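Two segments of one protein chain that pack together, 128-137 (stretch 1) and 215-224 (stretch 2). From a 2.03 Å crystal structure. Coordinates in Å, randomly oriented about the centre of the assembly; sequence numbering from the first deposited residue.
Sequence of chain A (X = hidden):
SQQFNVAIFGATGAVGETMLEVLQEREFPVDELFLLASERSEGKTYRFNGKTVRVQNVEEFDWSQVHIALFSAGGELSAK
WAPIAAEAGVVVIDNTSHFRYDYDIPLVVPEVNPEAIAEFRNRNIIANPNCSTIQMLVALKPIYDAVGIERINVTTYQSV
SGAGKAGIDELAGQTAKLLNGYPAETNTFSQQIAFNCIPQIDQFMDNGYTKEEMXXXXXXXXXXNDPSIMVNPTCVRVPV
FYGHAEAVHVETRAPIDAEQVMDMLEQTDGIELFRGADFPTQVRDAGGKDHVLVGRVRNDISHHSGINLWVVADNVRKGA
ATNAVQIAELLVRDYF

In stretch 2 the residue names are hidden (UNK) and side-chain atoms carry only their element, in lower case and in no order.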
# COMPACT_ATOMS: atom_id res chain seq x y z
N ASN A 128 10.17 -24.23 0.20
CA ASN A 128 10.62 -22.85 0.41
C ASN A 128 9.40 -21.97 0.17
O ASN A 128 8.74 -22.14 -0.85
CB ASN A 128 11.71 -22.51 -0.62
CG ASN A 128 12.63 -21.35 -0.19
OD1 ASN A 128 12.90 -20.42 -0.98
ND2 ASN A 128 13.16 -21.42 1.01
N PRO A 129 9.05 -21.08 1.13
CA PRO A 129 7.87 -20.24 0.91
C PRO A 129 8.07 -19.12 -0.11
O PRO A 129 9.19 -18.88 -0.59
CB PRO A 129 7.57 -19.64 2.30
CG PRO A 129 8.45 -20.38 3.27
CD PRO A 129 9.66 -20.80 2.44
N ASN A 130 6.97 -18.45 -0.43
CA ASN A 130 6.95 -17.28 -1.27
C ASN A 130 7.75 -16.17 -0.60
O ASN A 130 7.65 -15.99 0.62
CB ASN A 130 5.49 -16.86 -1.47
CG ASN A 130 5.31 -15.92 -2.62
OD1 ASN A 130 5.72 -14.77 -2.57
ND2 ASN A 130 4.67 -16.40 -3.69
N CYS A 131 8.55 -15.41 -1.36
CA CYS A 131 9.35 -14.30 -0.79
C CYS A 131 8.49 -13.30 -0.01
O CYS A 131 8.92 -12.81 1.02
CB CYS A 131 10.22 -13.58 -1.83
SG CYS A 131 11.56 -12.49 -1.13
N SER A 132 7.28 -13.04 -0.51
CA SER A 132 6.30 -12.22 0.22
C SER A 132 6.04 -12.74 1.63
O SER A 132 6.01 -11.96 2.59
CB SER A 132 4.98 -12.19 -0.53
OG SER A 132 4.96 -11.17 -1.50
N THR A 133 5.84 -14.05 1.75
CA THR A 133 5.56 -14.69 3.04
C THR A 133 6.82 -14.73 3.91
O THR A 133 6.74 -14.50 5.12
CB THR A 133 5.04 -16.13 2.85
OG1 THR A 133 3.97 -16.13 1.90
CG2 THR A 133 4.56 -16.71 4.18
N ILE A 134 7.96 -15.05 3.31
CA ILE A 134 9.25 -14.99 4.01
C ILE A 134 9.47 -13.61 4.65
O ILE A 134 9.65 -13.50 5.86
CB ILE A 134 10.43 -15.34 3.07
CG1 ILE A 134 10.29 -16.78 2.55
CG2 ILE A 134 11.78 -15.14 3.80
CD1 ILE A 134 11.27 -17.12 1.41
N GLN A 135 9.41 -12.56 3.82
CA GLN A 135 9.59 -11.17 4.26
C GLN A 135 8.72 -10.85 5.48
O GLN A 135 9.22 -10.36 6.50
CB GLN A 135 9.13 -10.22 3.15
CG GLN A 135 10.17 -9.72 2.16
CD GLN A 135 9.53 -8.92 1.03
OE1 GLN A 135 9.56 -9.36 -0.13
NE2 GLN A 135 8.92 -7.77 1.35
N MET A 136 7.42 -11.12 5.36
CA MET A 136 6.45 -10.76 6.39
C MET A 136 6.68 -11.53 7.69
O MET A 136 6.61 -10.96 8.78
CB MET A 136 5.01 -10.97 5.88
CG MET A 136 3.93 -10.56 6.88
SD MET A 136 2.23 -10.73 6.30
CE MET A 136 2.01 -12.51 6.27
N LEU A 137 6.93 -12.83 7.56
CA LEU A 137 7.07 -13.71 8.71
C LEU A 137 8.33 -13.43 9.53
O LEU A 137 8.31 -13.54 10.77
CB LEU A 137 7.03 -15.17 8.26
CG LEU A 137 5.61 -15.75 8.35
CD1 LEU A 137 5.39 -16.78 7.32
CD2 LEU A 137 5.37 -16.35 9.72
N UNK A 215 -3.40 -18.15 -1.00
CA UNK A 215 -2.16 -18.91 -0.82
C UNK A 215 -1.28 -18.32 0.27
O UNK A 215 -0.67 -19.05 1.03
n UNK A 215 0.92 -20.12 -4.43
c UNK A 215 -1.59 -20.07 -4.46
c UNK A 215 -1.91 -20.21 -2.99
c UNK A 215 -1.40 -19.05 -2.14
c UNK A 215 -0.29 -19.32 -4.72
N UNK A 216 -1.27 -16.99 0.36
CA UNK A 216 -0.56 -16.28 1.42
C UNK A 216 -1.14 -16.58 2.80
O UNK A 216 -0.41 -16.80 3.76
c UNK A 216 2.25 -12.07 2.39
c UNK A 216 -0.55 -14.78 1.13
s UNK A 216 0.84 -12.37 1.34
c UNK A 216 0.30 -13.95 2.07
N UNK A 217 -2.47 -16.62 2.88
CA UNK A 217 -3.14 -17.01 4.11
C UNK A 217 -2.66 -18.38 4.56
O UNK A 217 -2.27 -18.55 5.70
c UNK A 217 -5.35 -17.58 5.20
c UNK A 217 -4.68 -17.07 3.93
c UNK A 217 -5.25 -15.70 3.53
N UNK A 218 -2.70 -19.34 3.65
CA UNK A 218 -2.39 -20.73 3.96
C UNK A 218 -0.92 -20.91 4.32
O UNK A 218 -0.60 -21.65 5.26
c UNK A 218 -6.78 -21.98 -0.84
c UNK A 218 -5.40 -22.09 -1.10
c UNK A 218 -7.26 -21.78 0.43
n UNK A 218 -6.53 -21.46 2.81
c UNK A 218 -4.93 -21.77 1.25
c UNK A 218 -5.31 -21.43 3.44
c UNK A 218 -2.81 -21.65 2.81
c UNK A 218 -6.33 -21.68 1.47
c UNK A 218 -4.46 -21.99 -0.05
c UNK A 218 -4.30 -21.61 2.52
N UNK A 219 -0.03 -20.24 3.58
CA UNK A 219 1.39 -20.23 3.94
C UNK A 219 1.64 -19.64 5.33
O UNK A 219 2.39 -20.21 6.11
c UNK A 219 2.23 -19.50 2.87
c UNK A 219 2.28 -20.23 1.53
o UNK A 219 4.32 -19.11 0.95
c UNK A 219 3.26 -19.60 0.53
o UNK A 219 2.97 -19.63 -0.69
N UNK A 220 1.02 -18.50 5.63
CA UNK A 220 1.19 -17.80 6.90
C UNK A 220 0.74 -18.62 8.11
O UNK A 220 1.45 -18.73 9.12
o UNK A 220 1.08 -15.61 5.87
c UNK A 220 0.54 -15.71 8.21
c UNK A 220 0.47 -16.43 6.87
N UNK A 221 -0.45 -19.22 7.99
CA UNK A 221 -1.01 -20.08 9.03
C UNK A 221 -0.19 -21.36 9.26
O UNK A 221 -0.06 -21.81 10.40
o UNK A 221 -5.06 -20.61 7.64
n UNK A 221 -5.81 -18.85 8.82
c UNK A 221 -2.46 -20.45 8.68
c UNK A 221 -4.84 -19.64 8.37
c UNK A 221 -3.43 -19.28 8.79
N UNK A 222 0.32 -21.94 8.17
CA UNK A 222 1.20 -23.11 8.23
C UNK A 222 2.51 -22.80 8.96
O UNK A 222 2.91 -23.53 9.87
c UNK A 222 2.87 -27.03 5.45
c UNK A 222 2.24 -25.63 5.44
c UNK A 222 2.31 -24.95 6.81
n UNK A 222 2.60 -27.76 4.14
c UNK A 222 1.50 -23.66 6.83
N UNK A 223 3.19 -21.73 8.55
CA UNK A 223 4.49 -21.39 9.13
C UNK A 223 4.37 -21.07 10.62
O UNK A 223 5.15 -21.57 11.43
c UNK A 223 5.57 -20.81 6.94
c UNK A 223 5.21 -20.28 8.33
c UNK A 223 5.79 -19.73 5.87
c UNK A 223 6.49 -19.81 9.05
N UNK A 224 3.36 -20.28 10.99
CA UNK A 224 3.07 -20.00 12.41
C UNK A 224 2.53 -21.23 13.13
O UNK A 224 2.49 -21.27 14.36
c UNK A 224 2.00 -16.45 11.77
c UNK A 224 4.33 -15.82 13.17
c UNK A 224 2.64 -17.46 12.49
c UNK A 224 2.05 -18.86 12.55
c UNK A 224 3.69 -14.83 12.44
c UNK A 224 2.52 -15.14 11.73
c UNK A 224 3.80 -17.13 13.20

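Position 215 carries four carbons in a row ending in a nitrogen, the chain of Lys 215. CA-to-CB points sideways and the end swings nearer to stretch 1, yet its NZ comes no closer than 5.3 Å, to Asn 130 ND2; the nitrogen is hydrogen-bonded elsewhere in the structure.

Position 216 has two carbons, a sulfur and one more carbon without a branch, and its last carbon lies against Ser 132 and Met 136; only methionine fits. CA-to-CB of Met 216 points sideways, and its all-t chain brings the end nearer to stretch 1. There its CE lies 3.8 Å from Ser 132 O and 3.9 Å from Met 136 CE, two methyl groups meeting.

Position 217 shows one carbon bearing two others, pointing away and touching nothing on stretch 1: Val 217. At 218 a single carbon leads to fused five- and six-membered rings holding eight carbons and one nitrogen. This is Trp 218, exposed and out of reach of stretch 1.

Position 219 has three carbons, the last carrying two oxygens, and points toward stretch 1, where one oxygen meets Asn 130 and Thr 133. A terminal pair of oxygens could belong to a carboxylate, while an amide would end in one oxygen and one nitrogen, so this is Glu 219. OE1 accepts twice: from Asn 130 N at 3.1 Å, with a nearly straight N-H...O angle of 167°, and from Thr 133 OG1, also at 3.1 Å. OE2 is satisfied elsewhere in the structure.

At 220 one carbon holds an oxygen and a carbon, and the oxygen touches Met 136: the fork of Thr 220. Its OG1 donates to Met 216 O, one turn back, at 2.8 Å. That bond keeps the hydroxyl occupied within its own helix while Met 136 CE packs 3.3 Å from the same OG1.

Position 221 ends its three carbons in one oxygen and one nitrogen and points away: Gln 221. Position 222 is again four carbons and a nitrogen, here fully extended and out of reach, so Lys 222.

Position 223 has four carbons forked at the first, with one arm two carbons long; a carbon reaches Leu 137, Thr 133 and Pro 129, and the fork is that of isoleucine. The CD1 of Ile 223 reaches Leu 137 CD1 at 3.3 Å, Thr 133 CG2 at 3.7 Å and Pro 129 CG at 3.8 Å.

Position 224 is one carbon and a six-carbon ring that lies against Leu 137: Phe 224. Leu 137 CD2 sits over one ring face, 3.5 Å from the centroid of the Phe 224 ring and 11° off its normal, a CH-pi contact.

The helices cross at -45° with axes 10.0 Å apart at closest approach, and Thr 133 fits as a knob among Met 216, Glu 219, Thr 220 and Ile 223. The design rule is interleaving: polar and apolar contacts mix around Thr 133, whose OG1 bonds Glu 219 while its CG2 packs on Ile 223. Near the start of helix 131-137, Asn 130 OD1 accepts from Ser 132 N, while its backbone N donates to Glu 219 OE1. Apolar packing, already present at Pro 129, continues to Leu 137 against Ile 223 and Phe 224.

Stretch 2 (215-224) KMVWETQKIF
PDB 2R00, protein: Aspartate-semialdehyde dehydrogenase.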